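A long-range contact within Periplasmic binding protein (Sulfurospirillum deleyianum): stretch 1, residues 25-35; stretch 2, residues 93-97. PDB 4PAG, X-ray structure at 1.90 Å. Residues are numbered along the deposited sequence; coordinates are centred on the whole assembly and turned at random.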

# COMPACT_ATOMS: atom_id res chain seq x y z
N GLY A 25 0.18 -12.83 -8.62
CA GLY A 25 0.59 -11.43 -8.60
C GLY A 25 2.09 -11.34 -8.37
O GLY A 25 2.63 -12.09 -7.57
N SER A 26 2.74 -10.42 -9.07
CA SER A 26 4.20 -10.33 -9.09
C SER A 26 4.82 -9.80 -7.79
O SER A 26 6.02 -9.97 -7.55
CB SER A 26 4.64 -9.46 -10.26
OG SER A 26 4.41 -8.08 -9.99
N ALA A 27 4.01 -9.14 -6.97
CA ALA A 27 4.49 -8.49 -5.75
C ALA A 27 3.31 -8.23 -4.81
O ALA A 27 2.17 -8.24 -5.24
CB ALA A 27 5.19 -7.19 -6.10
N PRO A 28 3.59 -7.96 -3.52
CA PRO A 28 2.49 -7.80 -2.57
C PRO A 28 1.42 -6.75 -2.93
O PRO A 28 0.24 -7.01 -2.69
CB PRO A 28 3.22 -7.45 -1.26
CG PRO A 28 4.53 -8.13 -1.39
CD PRO A 28 4.90 -7.95 -2.83
N PRO A 29 1.80 -5.59 -3.52
CA PRO A 29 0.73 -4.67 -3.93
C PRO A 29 -0.32 -5.35 -4.82
O PRO A 29 -1.53 -5.06 -4.71
CB PRO A 29 1.48 -3.60 -4.74
CG PRO A 29 2.89 -3.67 -4.28
CD PRO A 29 3.13 -5.11 -3.93
N ILE A 30 0.14 -6.25 -5.68
CA ILE A 30 -0.74 -6.95 -6.62
C ILE A 30 -1.48 -8.11 -5.96
O ILE A 30 -2.69 -8.24 -6.11
CB ILE A 30 0.04 -7.51 -7.83
CG1 ILE A 30 0.97 -6.45 -8.44
CG2 ILE A 30 -0.93 -8.06 -8.86
CD1 ILE A 30 0.29 -5.18 -8.92
N SER A 31 -0.73 -8.95 -5.25
CA SER A 31 -1.32 -10.07 -4.54
C SER A 31 -2.39 -9.61 -3.53
O SER A 31 -3.45 -10.22 -3.46
CB SER A 31 -0.23 -10.89 -3.85
OG SER A 31 0.64 -11.41 -4.84
N PHE A 32 -2.12 -8.54 -2.78
CA PHE A 32 -3.10 -8.02 -1.81
C PHE A 32 -4.39 -7.57 -2.51
O PHE A 32 -5.48 -7.79 -2.01
CB PHE A 32 -2.51 -6.85 -1.00
CG PHE A 32 -1.47 -7.24 0.02
CD1 PHE A 32 -0.93 -8.52 0.09
CD2 PHE A 32 -0.99 -6.29 0.91
CE1 PHE A 32 0.04 -8.84 1.03
CE2 PHE A 32 -0.03 -6.60 1.86
CZ PHE A 32 0.50 -7.87 1.92
N MSE A 33 -4.25 -6.95 -3.67
CA MSE A 33 -5.40 -6.45 -4.43
C MSE A 33 -6.21 -7.59 -5.02
O MSE A 33 -7.45 -7.56 -5.00
CB MSE A 33 -4.85 -5.53 -5.52
CG MSE A 33 -5.94 -4.92 -6.39
SE MSE A 33 -5.20 -3.37 -7.36
CE MSE A 33 -3.48 -4.09 -7.96
N ILE A 34 -5.53 -8.61 -5.53
CA ILE A 34 -6.24 -9.79 -6.03
C ILE A 34 -7.01 -10.45 -4.88
O ILE A 34 -8.14 -10.91 -5.07
CB ILE A 34 -5.28 -10.81 -6.67
CG1 ILE A 34 -4.64 -10.23 -7.93
CG2 ILE A 34 -6.02 -12.10 -7.01
CD1 ILE A 34 -3.45 -11.02 -8.46
N TYR A 35 -6.41 -10.48 -3.69
CA TYR A 35 -7.07 -11.07 -2.53
C TYR A 35 -8.47 -10.47 -2.31
O TYR A 35 -9.44 -11.21 -2.16
CB TYR A 35 -6.24 -10.94 -1.23
CG TYR A 35 -7.08 -11.40 -0.07
CD1 TYR A 35 -7.20 -12.75 0.23
CD2 TYR A 35 -7.86 -10.49 0.63
CE1 TYR A 35 -8.05 -13.18 1.24
CE2 TYR A 35 -8.71 -10.91 1.63
CZ TYR A 35 -8.81 -12.25 1.94
OH TYR A 35 -9.65 -12.65 2.94
N ILE A 93 -0.22 -13.87 -15.17
CA ILE A 93 0.53 -13.20 -14.12
C ILE A 93 0.24 -11.70 -14.23
O ILE A 93 0.27 -11.14 -15.31
CB ILE A 93 2.05 -13.44 -14.26
CG1 ILE A 93 2.37 -14.93 -14.11
CG2 ILE A 93 2.84 -12.62 -13.24
CD1 ILE A 93 3.80 -15.29 -14.43
N ILE A 94 -0.08 -11.08 -13.10
CA ILE A 94 -0.31 -9.66 -13.05
C ILE A 94 0.91 -9.02 -12.39
O ILE A 94 1.28 -9.41 -11.28
CB ILE A 94 -1.57 -9.31 -12.23
CG1 ILE A 94 -2.79 -10.11 -12.72
CG2 ILE A 94 -1.84 -7.82 -12.29
CD1 ILE A 94 -3.20 -9.85 -14.15
N THR A 95 1.52 -8.05 -13.06
CA THR A 95 2.72 -7.41 -12.53
C THR A 95 2.53 -5.94 -12.17
O THR A 95 1.55 -5.29 -12.57
CB THR A 95 3.92 -7.54 -13.49
OG1 THR A 95 3.78 -6.63 -14.59
CG2 THR A 95 4.03 -8.95 -14.02
N TRP A 96 3.50 -5.43 -11.41
CA TRP A 96 3.54 -4.05 -10.96
C TRP A 96 4.29 -3.20 -12.01
O TRP A 96 5.47 -3.40 -12.24
CB TRP A 96 4.23 -4.05 -9.60
CG TRP A 96 4.37 -2.76 -8.87
CD1 TRP A 96 3.90 -1.53 -9.23
CD2 TRP A 96 5.02 -2.59 -7.61
NE1 TRP A 96 4.24 -0.60 -8.27
CE2 TRP A 96 4.93 -1.23 -7.27
CE3 TRP A 96 5.70 -3.46 -6.75
CZ2 TRP A 96 5.48 -0.71 -6.09
CZ3 TRP A 96 6.24 -2.95 -5.57
CH2 TRP A 96 6.13 -1.59 -5.26
N ASP A 97 3.57 -2.29 -12.66
CA ASP A 97 4.13 -1.43 -13.71
C ASP A 97 4.78 -0.20 -13.09
O ASP A 97 4.13 0.83 -12.92
CB ASP A 97 3.02 -1.01 -14.69
CG ASP A 97 3.52 -0.11 -15.82
OD1 ASP A 97 4.73 0.16 -15.90
OD2 ASP A 97 2.67 0.31 -16.64

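Gly25 pairs with Ile94 in a parallel beta bridge, their CA atoms 4.9 Å apart. Two hydrogen bonds join the stretches, and Ser26 takes part in both. Its backbone N donates to Ile94 O at 2.8 Å. Its side chain, in the p rotamer and pointing toward the strand, places OG 3.1 Å from Trp96 N and accepts that backbone proton. The short hydroxyl thus stands in where the chain has left the sheet and turns into the helix. Ile94 O also receives a CA-H...O contact from Gly25 CA at 3.4 Å. A CB on Gly25 would clash with Ser31 OG, so glycine fits here. Ser31 OG, Thr95 OG1 and Trp96 NE1 find hydrogen-bond partners elsewhere in the structure.

Ala27 is the N-cap residue, and its O accepts from Ile30 N (2.9 Å) and Ser31 N (3.0 Å). Proline suits positions 28 and 29 because the first turn needs no backbone N-H from them.

The remaining contact is apolar. Pro29 CG lies over one face of the Trp96 indole, 3.8 Å from the centroid of its six-membered ring. Ala27 CB approaches Trp96 CE3 at 3.8 Å. Ile30 CG2 packs on Ile94 CG2 at 3.6 Å. Together the stretches bury 378 Å².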